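Local coordinates for protein enoyl CoA hydratase/isomerase (Crotonase) (Legionella pneumophila subsp. pneumophila, PDB 3I47) that probably hydrates or isomerises enoyl-CoA thioesters, as members of the enoyl-CoA hydratase/isomerase (crotonase) family generally do, at residues 49-54 / 195-200; 180-185 / 190-195; 120-125 / 210-215; 202-207 / 241-246; 94-99 / 147-152. All coordinates share one frame; numbering follows the deposited sequence.

Interaction 1. Residues 49-54 / 195-200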
# COMPACT_ATOMS: atom_id res chain seq x y z
N VAL A 49 -8.55 -14.27 1.62
CA VAL A 49 -7.44 -13.37 1.28
C VAL A 49 -6.57 -13.13 2.51
O VAL A 49 -7.08 -12.76 3.57
CB VAL A 49 -7.98 -12.02 0.73
CG1 VAL A 49 -6.84 -11.01 0.52
CG2 VAL A 49 -8.71 -12.24 -0.58
N ARG A 50 -5.26 -13.34 2.37
CA ARG A 50 -4.30 -13.02 3.41
C ARG A 50 -3.49 -11.79 3.09
O ARG A 50 -3.07 -11.07 4.01
CB ARG A 50 -3.35 -14.19 3.68
CG ARG A 50 -4.00 -15.36 4.40
CD ARG A 50 -3.00 -16.48 4.64
NE ARG A 50 -3.66 -17.64 5.25
CZ ARG A 50 -3.11 -18.84 5.38
NH1 ARG A 50 -1.87 -19.05 4.95
NH2 ARG A 50 -3.80 -19.83 5.93
N VAL A 51 -3.22 -11.55 1.80
CA VAL A 51 -2.35 -10.43 1.39
C VAL A 51 -3.05 -9.68 0.27
O VAL A 51 -3.68 -10.31 -0.58
CB VAL A 51 -0.96 -10.94 0.90
CG1 VAL A 51 -0.06 -9.80 0.36
CG2 VAL A 51 -0.23 -11.71 2.03
N ILE A 52 -2.96 -8.36 0.29
CA ILE A 52 -3.59 -7.52 -0.74
C ILE A 52 -2.53 -6.80 -1.56
O ILE A 52 -1.63 -6.18 -1.00
CB ILE A 52 -4.52 -6.50 -0.07
CG1 ILE A 52 -5.64 -7.24 0.68
CG2 ILE A 52 -5.14 -5.55 -1.12
CD1 ILE A 52 -6.47 -6.35 1.60
N VAL A 53 -2.66 -6.89 -2.88
CA VAL A 53 -1.76 -6.21 -3.82
C VAL A 53 -2.52 -5.19 -4.65
O VAL A 53 -3.56 -5.51 -5.23
CB VAL A 53 -1.05 -7.22 -4.77
CG1 VAL A 53 -0.23 -6.51 -5.82
CG2 VAL A 53 -0.15 -8.15 -3.97
N LEU A 54 -2.03 -3.95 -4.67
CA LEU A 54 -2.51 -2.93 -5.61
C LEU A 54 -1.50 -2.80 -6.74
O LEU A 54 -0.33 -2.50 -6.50
CB LEU A 54 -2.65 -1.57 -4.91
CG LEU A 54 -3.38 -1.48 -3.56
CD1 LEU A 54 -3.43 -0.02 -3.07
CD2 LEU A 54 -4.80 -2.09 -3.62
N LYS A 195 5.31 -13.69 -6.31
CA LYS A 195 6.07 -14.63 -5.49
C LYS A 195 6.29 -14.09 -4.08
O LYS A 195 6.19 -14.84 -3.10
CB LYS A 195 7.41 -14.95 -6.14
CG LYS A 195 7.26 -15.90 -7.31
CD LYS A 195 8.53 -16.66 -7.55
CE LYS A 195 8.36 -17.57 -8.73
NZ LYS A 195 9.68 -18.11 -9.15
N TYR A 196 6.57 -12.79 -3.99
CA TYR A 196 6.84 -12.16 -2.71
C TYR A 196 5.57 -12.13 -1.86
O TYR A 196 5.61 -12.42 -0.66
CB TYR A 196 7.40 -10.76 -2.96
CG TYR A 196 7.83 -10.00 -1.73
CD1 TYR A 196 9.06 -10.25 -1.12
CD2 TYR A 196 7.02 -9.02 -1.18
CE1 TYR A 196 9.46 -9.55 0.01
CE2 TYR A 196 7.41 -8.31 -0.05
CZ TYR A 196 8.64 -8.57 0.54
OH TYR A 196 9.04 -7.87 1.64
N ALA A 197 4.44 -11.80 -2.50
CA ALA A 197 3.15 -11.78 -1.81
C ALA A 197 2.78 -13.19 -1.36
O ALA A 197 2.32 -13.37 -0.24
CB ALA A 197 2.05 -11.18 -2.70
N SER A 198 3.01 -14.18 -2.23
CA SER A 198 2.71 -15.58 -1.89
C SER A 198 3.52 -16.02 -0.67
O SER A 198 3.00 -16.68 0.23
CB SER A 198 2.95 -16.51 -3.07
OG SER A 198 1.98 -16.29 -4.08
N GLN A 199 4.80 -15.62 -0.62
CA GLN A 199 5.65 -15.95 0.53
C GLN A 199 5.11 -15.42 1.85
O GLN A 199 5.08 -16.14 2.86
CB GLN A 199 7.09 -15.50 0.29
CG GLN A 199 7.81 -16.40 -0.70
CD GLN A 199 8.99 -15.72 -1.39
OE1 GLN A 199 9.32 -14.57 -1.11
NE2 GLN A 199 9.63 -16.46 -2.30
N ILE A 200 4.66 -14.16 1.86
CA ILE A 200 4.02 -13.61 3.04
C ILE A 200 2.72 -14.37 3.37
O ILE A 200 2.43 -14.64 4.55
CB ILE A 200 3.77 -12.09 2.87
CG1 ILE A 200 5.12 -11.36 2.72
CG2 ILE A 200 3.01 -11.53 4.06
CD1 ILE A 200 4.99 -9.89 2.30
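From strand 51-56, Val-51 packs on Ala-197 and Ile-200 of helix 189-201, and Val-53 on Ala-197, a helix-on-sheet layer of the crotonase fold. The short strand and helix segments run nearly antiparallel, at 160°, with their axes 8.8 Å apart. Alternate strand residues face the helix, which is why Ile-52, between the two valines, turns instead to helix 30-45. The methyl of Ala-197 lies between the valines: its CB meets Val-51 CG1 at 4.0 Å and Val-53 CG2 at the same distance. Alanine suits this place because one methyl lets the helix come close to the strand, and valine suits the strand because its branching at CB fits an extended backbone. Val-51 holds CG1 anti to its backbone N (chi1 176°), which leaves CG2 for the next turn of the helix. There the side chains of Val-51 and Ile-200 cross at about a right angle. Ile-103 of the neighbouring strand 102-106 and Val-14 of strand 14-19 also touch Ala-197, extending the apolar layer. No hydrogen bond joins the two segments. Val-51 CG2 rests at 3.8 Å from Ile-200 CG2 and equally far from the carbonyl oxygen Ala-197 O.

Interaction 2. Residues 180-185 / 190-195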
# COMPACT_ATOMS: atom_id res chain seq x y z
N VAL A 180 9.83 2.98 -1.48
CA VAL A 180 9.76 1.58 -1.94
C VAL A 180 10.85 0.78 -1.25
O VAL A 180 11.93 1.32 -0.94
CB VAL A 180 9.85 1.41 -3.49
CG1 VAL A 180 8.81 2.27 -4.18
CG2 VAL A 180 11.20 1.70 -4.01
N GLN A 181 10.56 -0.49 -1.01
CA GLN A 181 11.51 -1.38 -0.32
C GLN A 181 12.17 -2.41 -1.22
O GLN A 181 13.08 -3.13 -0.76
CB GLN A 181 10.81 -2.10 0.84
CG GLN A 181 10.34 -1.20 1.97
CD GLN A 181 8.85 -0.96 1.97
OE1 GLN A 181 8.24 -0.73 0.93
NE2 GLN A 181 8.24 -1.01 3.15
N HIS A 182 11.72 -2.49 -2.47
CA HIS A 182 12.29 -3.39 -3.47
C HIS A 182 12.26 -2.70 -4.82
O HIS A 182 11.27 -2.06 -5.17
CB HIS A 182 11.46 -4.68 -3.58
CG HIS A 182 11.33 -5.42 -2.29
ND1 HIS A 182 12.27 -6.32 -1.86
CD2 HIS A 182 10.38 -5.35 -1.32
CE1 HIS A 182 11.90 -6.80 -0.68
NE2 HIS A 182 10.77 -6.22 -0.33
N CYS A 183 13.35 -2.85 -5.57
CA CYS A 183 13.47 -2.25 -6.88
C CYS A 183 13.98 -3.38 -7.77
O CYS A 183 15.08 -3.91 -7.55
CB CYS A 183 14.43 -1.06 -6.81
SG CYS A 183 14.60 -0.12 -8.34
N VAL A 184 13.16 -3.77 -8.75
CA VAL A 184 13.37 -5.02 -9.48
C VAL A 184 13.26 -4.80 -11.00
O VAL A 184 12.72 -3.78 -11.44
CB VAL A 184 12.36 -6.11 -9.00
CG1 VAL A 184 12.54 -6.38 -7.50
CG2 VAL A 184 10.94 -5.68 -9.29
N PRO A 185 13.80 -5.73 -11.82
CA PRO A 185 13.78 -5.53 -13.27
C PRO A 185 12.38 -5.34 -13.83
O PRO A 185 11.45 -6.01 -13.40
CB PRO A 185 14.41 -6.83 -13.80
CG PRO A 185 15.32 -7.27 -12.69
CD PRO A 185 14.52 -6.97 -11.46
N LEU A 190 5.88 -8.14 -12.15
CA LEU A 190 4.72 -8.94 -11.76
C LEU A 190 5.14 -10.26 -11.11
O LEU A 190 4.68 -10.60 -10.02
CB LEU A 190 3.81 -9.20 -12.97
CG LEU A 190 2.56 -10.05 -12.69
CD1 LEU A 190 1.66 -9.40 -11.65
CD2 LEU A 190 1.78 -10.31 -13.99
N GLU A 191 6.04 -10.98 -11.77
CA GLU A 191 6.48 -12.28 -11.27
C GLU A 191 7.11 -12.14 -9.88
O GLU A 191 6.80 -12.91 -8.97
CB GLU A 191 7.47 -12.93 -12.25
CG GLU A 191 6.81 -13.39 -13.56
CD GLU A 191 6.70 -12.31 -14.64
OE1 GLU A 191 6.45 -12.71 -15.80
OE2 GLU A 191 6.82 -11.08 -14.39
N PHE A 192 7.98 -11.14 -9.71
CA PHE A 192 8.58 -10.88 -8.39
C PHE A 192 7.51 -10.62 -7.32
O PHE A 192 7.54 -11.18 -6.23
CB PHE A 192 9.54 -9.67 -8.47
CG PHE A 192 10.17 -9.33 -7.15
CD1 PHE A 192 9.53 -8.50 -6.22
CD2 PHE A 192 11.42 -9.87 -6.81
CE1 PHE A 192 10.12 -8.20 -4.98
CE2 PHE A 192 12.02 -9.57 -5.59
CZ PHE A 192 11.37 -8.74 -4.66
N THR A 193 6.56 -9.74 -7.66
CA THR A 193 5.54 -9.33 -6.72
C THR A 193 4.63 -10.49 -6.32
O THR A 193 4.34 -10.65 -5.13
CB THR A 193 4.71 -8.18 -7.33
OG1 THR A 193 5.57 -7.06 -7.53
CG2 THR A 193 3.58 -7.77 -6.39
N LEU A 194 4.20 -11.29 -7.28
CA LEU A 194 3.34 -12.43 -6.97
C LEU A 194 4.03 -13.44 -6.05
O LEU A 194 3.43 -13.95 -5.10
CB LEU A 194 2.86 -13.13 -8.24
CG LEU A 194 1.92 -12.35 -9.14
CD1 LEU A 194 1.56 -13.19 -10.36
CD2 LEU A 194 0.66 -11.91 -8.39
N LYS A 195 5.31 -13.69 -6.31
CA LYS A 195 6.07 -14.63 -5.49
C LYS A 195 6.29 -14.09 -4.08
O LYS A 195 6.19 -14.84 -3.10
CB LYS A 195 7.41 -14.95 -6.14
CG LYS A 195 7.26 -15.90 -7.31
CD LYS A 195 8.53 -16.66 -7.55
CE LYS A 195 8.36 -17.57 -8.73
NZ LYS A 195 9.68 -18.11 -9.15
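Phe-192 carries the helix side of this contact, with Val-184 over its ring and His-182 beside it. Along the helix, Leu-190 comes first and turns to Met-105 and Lys-55 on other strands. Phe-192 follows, its CG anti to the backbone N (chi1 179°), which sends the ring out from the helix to strand 182-184. Val-184 CG1 stands 3.6 Å from the ring centroid and only 5° off the normal, a CH-pi contact in which one methyl meets all six ring carbons almost evenly. A flat ring offers such a methyl a broad seat. At the ring edge, Phe-192 CZ comes to 3.8 Å from His-182 ND1. The two aromatic planes are inclined at 51°, an oblique pairing with centroids 5.5 Å apart. Strand 182-184 is the last strand of the six-stranded sheet in this chain, and the short link to helix 189-201 lets the chain fold back over the sheet of the crotonase fold. Thr-193, next in sequence, returns OG1 to Leu-189 O within the helix while its side chain packs on Val-53, Met-105 and Ile-125. A turn beyond Phe-192, Tyr-196 meets the other contact residue, His-182, edge to face.

Interaction 3. Residues 120-125 / 210-215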
# COMPACT_ATOMS: atom_id res chain seq x y z
N ALA A 120 0.86 4.53 1.44
CA ALA A 120 -0.17 4.04 2.34
C ALA A 120 -0.07 2.54 2.57
O ALA A 120 -0.46 2.04 3.63
CB ALA A 120 -1.56 4.39 1.78
N CYS A 121 0.41 1.83 1.55
CA CYS A 121 0.61 0.39 1.66
C CYS A 121 1.78 0.09 2.59
O CYS A 121 2.67 0.92 2.79
CB CYS A 121 0.89 -0.22 0.28
SG CYS A 121 -0.58 -0.28 -0.77
N ASP A 122 1.80 -1.12 3.16
CA ASP A 122 2.92 -1.51 4.03
C ASP A 122 4.22 -1.57 3.25
O ASP A 122 5.29 -1.19 3.76
CB ASP A 122 2.71 -2.89 4.65
CG ASP A 122 1.52 -2.98 5.55
OD1 ASP A 122 1.26 -2.04 6.35
OD2 ASP A 122 0.85 -4.03 5.48
N ILE A 123 4.13 -2.08 2.03
CA ILE A 123 5.30 -2.41 1.22
C ILE A 123 5.05 -1.90 -0.19
O ILE A 123 3.94 -2.04 -0.70
CB ILE A 123 5.53 -3.93 1.14
CG1 ILE A 123 5.79 -4.53 2.53
CG2 ILE A 123 6.68 -4.27 0.17
CD1 ILE A 123 5.52 -6.05 2.59
N ALA A 124 6.06 -1.30 -0.81
CA ALA A 124 5.96 -0.92 -2.21
C ALA A 124 7.15 -1.50 -2.97
O ALA A 124 8.29 -1.48 -2.49
CB ALA A 124 5.86 0.62 -2.39
N ILE A 125 6.86 -2.05 -4.15
CA ILE A 125 7.83 -2.68 -5.01
C ILE A 125 7.78 -1.91 -6.32
O ILE A 125 6.70 -1.75 -6.90
CB ILE A 125 7.43 -4.15 -5.29
CG1 ILE A 125 7.38 -4.97 -3.98
CG2 ILE A 125 8.42 -4.80 -6.29
CD1 ILE A 125 6.71 -6.36 -4.12
N ASN A 210 -0.42 -10.21 13.75
CA ASN A 210 0.03 -9.76 15.06
C ASN A 210 1.34 -8.98 14.97
O ASN A 210 1.53 -8.03 15.72
CB ASN A 210 0.28 -10.96 15.98
CG ASN A 210 -0.99 -11.71 16.39
OD1 ASN A 210 -0.89 -12.78 16.99
ND2 ASN A 210 -2.17 -11.17 16.05
N SER A 211 2.22 -9.38 14.06
CA SER A 211 3.52 -8.70 13.88
C SER A 211 3.34 -7.30 13.30
O SER A 211 4.04 -6.38 13.69
CB SER A 211 4.44 -9.52 12.99
OG SER A 211 4.81 -10.70 13.67
N LYS A 212 2.36 -7.16 12.41
CA LYS A 212 2.01 -5.84 11.89
C LYS A 212 1.51 -4.96 13.03
O LYS A 212 1.98 -3.83 13.19
CB LYS A 212 0.93 -5.95 10.81
CG LYS A 212 0.50 -4.60 10.25
CD LYS A 212 -0.29 -4.80 8.97
CE LYS A 212 -0.79 -3.48 8.42
NZ LYS A 212 -1.36 -3.68 7.06
N GLN A 213 0.60 -5.49 13.84
CA GLN A 213 0.04 -4.76 14.98
C GLN A 213 1.13 -4.37 15.99
O GLN A 213 1.14 -3.25 16.50
CB GLN A 213 -1.06 -5.59 15.65
CG GLN A 213 -1.94 -4.84 16.64
CD GLN A 213 -2.94 -5.75 17.37
OE1 GLN A 213 -3.25 -6.86 16.90
NE2 GLN A 213 -3.45 -5.28 18.51
N LEU A 214 2.04 -5.30 16.23
CA LEU A 214 3.17 -5.11 17.15
C LEU A 214 4.08 -3.97 16.72
O LEU A 214 4.42 -3.10 17.54
CB LEU A 214 3.97 -6.42 17.22
CG LEU A 214 5.32 -6.45 17.95
CD1 LEU A 214 5.06 -6.48 19.43
CD2 LEU A 214 6.12 -7.67 17.52
N ALA A 215 4.49 -3.96 15.45
CA ALA A 215 5.37 -2.90 14.94
C ALA A 215 4.69 -1.54 15.10
O ALA A 215 5.31 -0.58 15.53
CB ALA A 215 5.75 -3.15 13.49
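Lys-212 stretches from helix 205-218 to the carboxylate of Asp-122, which lies in the short link between helix 113-120 and strand 123-127. From CB the side chain runs almost straight: CG is anti to the backbone N (chi1 179°), and the bonds beyond it stay extended. A fully extended lysine is what the span requires, since the nearest CA atoms, those of Asp-122 and Lys-212, are 9.0 Å apart. CB and CG serve as the stem. CD is the first atom to sense the acid, 3.8 Å from Asp-122 OD2, and it also passes the carbonyl oxygen of Pro-99. CE comes closer, with Asp-122 OD1 at 3.2 Å. At the tip, NZ donates to Asp-122 OD2 at 2.7 Å, approaching the syn lone pair, on the side of the other oxygen. Its second bond, to Asp-122 OD1 at 3.2 Å, is weak, and the salt bridge is therefore lopsided. The ammonium group also donates to the carbonyl oxygens of Ser-98 and Lys-100, so one cation gathers a carboxylate and two backbone acceptors, probably favouring its charged form. Asp-122 itself is fixed through its backbone, N to Thr-102 OG1 and O to Gln-181 NE2. The arrangement ties the connections leading into strands 102-106 and 123-127 of the crotonase core to the C-terminal helices, the region that in relatives takes part in trimer formation.

Interaction 4. Residues 202-207 / 241-246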
# COMPACT_ATOMS: atom_id res chain seq x y z
N ASN A 202 2.07 -17.34 2.94
CA ASN A 202 2.36 -18.68 3.47
C ASN A 202 3.02 -18.69 4.84
O ASN A 202 3.24 -19.76 5.43
CB ASN A 202 3.12 -19.51 2.43
CG ASN A 202 2.26 -19.84 1.23
OD1 ASN A 202 1.11 -20.29 1.37
ND2 ASN A 202 2.78 -19.60 0.04
N ASN A 203 3.31 -17.52 5.39
CA ASN A 203 3.71 -17.43 6.78
C ASN A 203 2.46 -17.59 7.66
O ASN A 203 1.33 -17.43 7.18
CB ASN A 203 4.42 -16.10 7.08
CG ASN A 203 5.78 -15.97 6.38
OD1 ASN A 203 6.25 -14.86 6.10
ND2 ASN A 203 6.40 -17.10 6.08
N ALA A 204 2.66 -17.92 8.94
CA ALA A 204 1.52 -18.13 9.84
C ALA A 204 0.62 -16.90 9.87
O ALA A 204 1.07 -15.81 10.17
CB ALA A 204 2.01 -18.47 11.23
N PRO A 205 -0.66 -17.07 9.55
CA PRO A 205 -1.50 -15.89 9.28
C PRO A 205 -1.75 -15.01 10.50
O PRO A 205 -1.71 -13.78 10.37
CB PRO A 205 -2.80 -16.49 8.74
CG PRO A 205 -2.80 -17.91 9.20
CD PRO A 205 -1.35 -18.32 9.21
N GLU A 206 -1.98 -15.60 11.67
CA GLU A 206 -2.20 -14.78 12.86
C GLU A 206 -0.90 -14.08 13.27
O GLU A 206 -0.92 -12.90 13.62
CB GLU A 206 -2.76 -15.59 14.03
CG GLU A 206 -4.17 -16.16 13.78
CD GLU A 206 -5.16 -15.12 13.27
OE1 GLU A 206 -5.28 -14.03 13.90
OE2 GLU A 206 -5.81 -15.37 12.23
N ALA A 207 0.21 -14.82 13.20
CA ALA A 207 1.52 -14.26 13.53
C ALA A 207 1.87 -13.06 12.64
O ALA A 207 2.39 -12.06 13.13
CB ALA A 207 2.60 -15.34 13.44
N SER A 241 -0.41 -20.28 22.06
CA SER A 241 -1.53 -20.23 21.11
C SER A 241 -1.56 -21.49 20.25
O SER A 241 -0.54 -22.13 20.04
CB SER A 241 -1.43 -18.98 20.22
OG SER A 241 -0.40 -19.11 19.24
N ASP A 242 -2.72 -21.84 19.71
CA ASP A 242 -2.79 -22.98 18.80
C ASP A 242 -1.83 -22.85 17.63
O ASP A 242 -1.17 -23.81 17.26
CB ASP A 242 -4.22 -23.16 18.27
CG ASP A 242 -5.20 -23.62 19.35
OD1 ASP A 242 -4.77 -24.03 20.45
OD2 ASP A 242 -6.41 -23.55 19.09
N GLU A 243 -1.76 -21.65 17.04
CA GLU A 243 -0.88 -21.42 15.90
C GLU A 243 0.61 -21.53 16.25
O GLU A 243 1.39 -22.12 15.50
CB GLU A 243 -1.17 -20.07 15.24
CG GLU A 243 -0.43 -19.86 13.95
CD GLU A 243 -0.67 -18.49 13.39
OE1 GLU A 243 -0.02 -17.54 13.87
OE2 GLU A 243 -1.50 -18.36 12.46
N GLY A 244 0.99 -20.96 17.40
CA GLY A 244 2.38 -21.02 17.85
C GLY A 244 2.78 -22.46 18.16
O GLY A 244 3.87 -22.91 17.79
N GLN A 245 1.89 -23.20 18.81
CA GLN A 245 2.16 -24.60 19.10
C GLN A 245 2.29 -25.44 17.84
O GLN A 245 3.16 -26.30 17.75
CB GLN A 245 1.10 -25.17 20.04
CG GLN A 245 1.26 -24.68 21.46
CD GLN A 245 2.46 -25.31 22.15
OE1 GLN A 245 2.57 -26.54 22.23
NE2 GLN A 245 3.38 -24.48 22.66
N GLU A 246 1.43 -25.17 16.86
CA GLU A 246 1.50 -25.84 15.57
C GLU A 246 2.80 -25.52 14.85
O GLU A 246 3.45 -26.40 14.30
CB GLU A 246 0.29 -25.48 14.70
CG GLU A 246 0.40 -25.86 13.23
CD GLU A 246 0.39 -27.36 12.96
OE1 GLU A 246 0.12 -28.17 13.89
OE2 GLU A 246 0.66 -27.74 11.80
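The carboxylate of Glu-243 is the flat group here: Ala-204 CB sits over one side of it, 3.4 Å from CD, and Glu-206 CB approaches from the other. Between them, both oxygens turn their syn lone pairs to the start of helix 205-218. Glu-206 N donates to Glu-243 OE2 at 2.9 Å, with an N-H...O angle of 155°. Ala-207 N donates to Glu-243 OE1 at 2.8 Å, a more bent bond at 136°. These amides belong to the first turn, where no preceding carbonyl accepts them; Ala-204, the N-cap residue, has no side-chain acceptor, and the glutamate of another helix supplies one. A negative group at this positive helix end is probably favourable. Pro-205 suits the first turn because it needs no amide partner, and its CD lies 3.3 Å from Glu-243 OE2. An extended chain, CG anti to the backbone N (chi1 -172°), carries the acid across. Ser-241 caps its own helix, OG accepting from Gly-244 N at 3.0 Å. Lys-238, near the end of helix 225-240, forms a salt bridge with Glu-243 OE1, while Trp-259 packs on Ala-204, Pro-205 and Glu-243, so the start of helix 205-218 meets the junction of helices 225-240 and 242-253.

Interaction 5. Residues 94-99 / 147-152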
# COMPACT_ATOMS: atom_id res chain seq x y z
N SER A 94 -8.41 3.61 4.64
CA SER A 94 -8.78 2.20 4.60
C SER A 94 -7.59 1.28 4.31
O SER A 94 -7.44 0.22 4.94
CB SER A 94 -9.92 1.99 3.61
OG SER A 94 -11.10 2.56 4.16
N ILE A 95 -6.72 1.70 3.37
CA ILE A 95 -5.50 0.93 3.09
C ILE A 95 -4.66 0.84 4.37
O ILE A 95 -4.23 -0.25 4.79
CB ILE A 95 -4.65 1.56 1.94
CG1 ILE A 95 -5.38 1.44 0.60
CG2 ILE A 95 -3.27 0.85 1.85
CD1 ILE A 95 -4.81 2.38 -0.47
N SER A 96 -4.44 1.99 5.01
CA SER A 96 -3.55 2.06 6.19
C SER A 96 -4.08 1.26 7.38
O SER A 96 -3.30 0.77 8.22
CB SER A 96 -3.30 3.51 6.59
OG SER A 96 -4.42 4.08 7.23
N GLN A 97 -5.40 1.14 7.46
CA GLN A 97 -6.09 0.42 8.54
C GLN A 97 -6.25 -1.09 8.30
O GLN A 97 -6.70 -1.80 9.20
CB GLN A 97 -7.47 1.04 8.78
CG GLN A 97 -7.41 2.40 9.47
CD GLN A 97 -7.01 2.28 10.94
OE1 GLN A 97 -7.68 1.60 11.72
NE2 GLN A 97 -5.92 2.95 11.31
N SER A 98 -5.89 -1.57 7.11
CA SER A 98 -5.97 -3.00 6.81
C SER A 98 -5.18 -3.81 7.84
O SER A 98 -4.00 -3.55 8.02
CB SER A 98 -5.37 -3.30 5.44
OG SER A 98 -5.32 -4.71 5.21
N PRO A 99 -5.82 -4.81 8.48
CA PRO A 99 -5.03 -5.69 9.36
C PRO A 99 -4.15 -6.63 8.55
O PRO A 99 -3.16 -7.16 9.09
CB PRO A 99 -6.09 -6.51 10.11
CG PRO A 99 -7.41 -5.96 9.73
CD PRO A 99 -7.26 -5.11 8.50
N SER A 147 -0.32 13.39 2.40
CA SER A 147 0.84 13.78 3.21
C SER A 147 1.13 12.96 4.47
O SER A 147 2.30 12.66 4.73
CB SER A 147 0.84 15.28 3.51
OG SER A 147 -0.23 15.67 4.35
N PRO A 148 0.10 12.59 5.27
CA PRO A 148 0.49 11.83 6.47
C PRO A 148 1.21 10.52 6.14
O PRO A 148 2.16 10.13 6.83
CB PRO A 148 -0.85 11.56 7.17
CG PRO A 148 -1.79 12.63 6.63
CD PRO A 148 -1.36 12.76 5.19
N TYR A 149 0.78 9.86 5.08
CA TYR A 149 1.36 8.58 4.67
C TYR A 149 2.75 8.76 4.09
O TYR A 149 3.66 7.99 4.40
CB TYR A 149 0.43 7.89 3.66
CG TYR A 149 -0.98 7.87 4.20
CD1 TYR A 149 -1.38 6.89 5.12
CD2 TYR A 149 -1.91 8.85 3.82
CE1 TYR A 149 -2.68 6.88 5.64
CE2 TYR A 149 -3.21 8.84 4.34
CZ TYR A 149 -3.58 7.85 5.25
OH TYR A 149 -4.86 7.84 5.75
N VAL A 150 2.92 9.80 3.28
CA VAL A 150 4.23 10.08 2.69
C VAL A 150 5.24 10.46 3.80
O VAL A 150 6.36 9.95 3.84
CB VAL A 150 4.16 11.19 1.62
CG1 VAL A 150 5.56 11.55 1.13
CG2 VAL A 150 3.26 10.74 0.45
N VAL A 151 4.82 11.35 4.70
CA VAL A 151 5.73 11.77 5.78
C VAL A 151 6.10 10.57 6.66
O VAL A 151 7.26 10.43 7.04
CB VAL A 151 5.14 12.93 6.60
CG1 VAL A 151 5.98 13.21 7.86
CG2 VAL A 151 5.05 14.19 5.73
N ARG A 152 5.13 9.69 6.94
CA ARG A 152 5.43 8.47 7.71
C ARG A 152 6.45 7.58 6.99
O ARG A 152 7.37 7.05 7.62
CB ARG A 152 4.15 7.68 8.03
CG ARG A 152 4.42 6.47 8.92
CD ARG A 152 3.13 5.86 9.41
NE ARG A 152 2.36 5.25 8.33
CZ ARG A 152 1.15 4.70 8.49
NH1 ARG A 152 0.57 4.69 9.69
NH2 ARG A 152 0.53 4.16 7.45
O HOH W 1 -0.63 1.53 8.31
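Ser-96 presents its CB to the Tyr-149 ring, 3.6 Å from CE1, in an oblique approach. The serine oxygen is near the same atom, Ser-96 OG lying 3.7 Å from Tyr-149 CE1, but its hydrogen bond is made to Tyr-93 O within its own helix. That bond goes with a chi1 of 74°, which places OG between the backbone N and the carbonyl carbon. Serine suits the site: it is small enough for the tyrosine to come close, and its hydroxyl finds a partner one turn back. Beside the ring, Arg-152 brings NH2 to 4.0 Å from Ser-96 CB, which lies at the edge of the guanidinium, near its plane. The arginine chain bends at CG-CD (chi3 68°) to put the group there. A water adds a bridge, donating to Ser-96 O at 2.8 Å and accepting a weak bond from Arg-152 NH2. Farther out, Tyr-149 packs on Met-92 and Tyr-93 of helix 78-97 and on Ala-119 of helix 113-120, which set its ring against the serine. The contact thus brings together the end of helix 78-97 and the first turns of helix 147-154, two helices of the crotonase fold. Since no direct hydrogen bond crosses it, adhesion rests on van der Waals contact and one water bridge that is weak at the arginine, and the arginine's charge near a helix C-terminus is probably mildly favourable.

Along the chain, interaction 5 is nested within the loop closed by interaction 1, as is interaction 2; interaction 3 crosses interactions 1, 4 and 5. Interactions 1 and 2 share helix 189-201 and the six-stranded sheet, their centres about 11 Å apart, and Tyr-196 OH is probably hydrogen-bonded to His-182 NE2 between them. Interaction 3 reaches the same sheet on strand 123-127, beside strand 182-184 of interaction 2. Its centre lies about 10 Å from that of interaction 5, and Ile-95 CG2 packs against Ala-120 O between them. Interaction 4 shares helix 205-218 with interaction 3, about 18 Å away between centres. The set thus leads from the crotonase core out to its C-terminal helices.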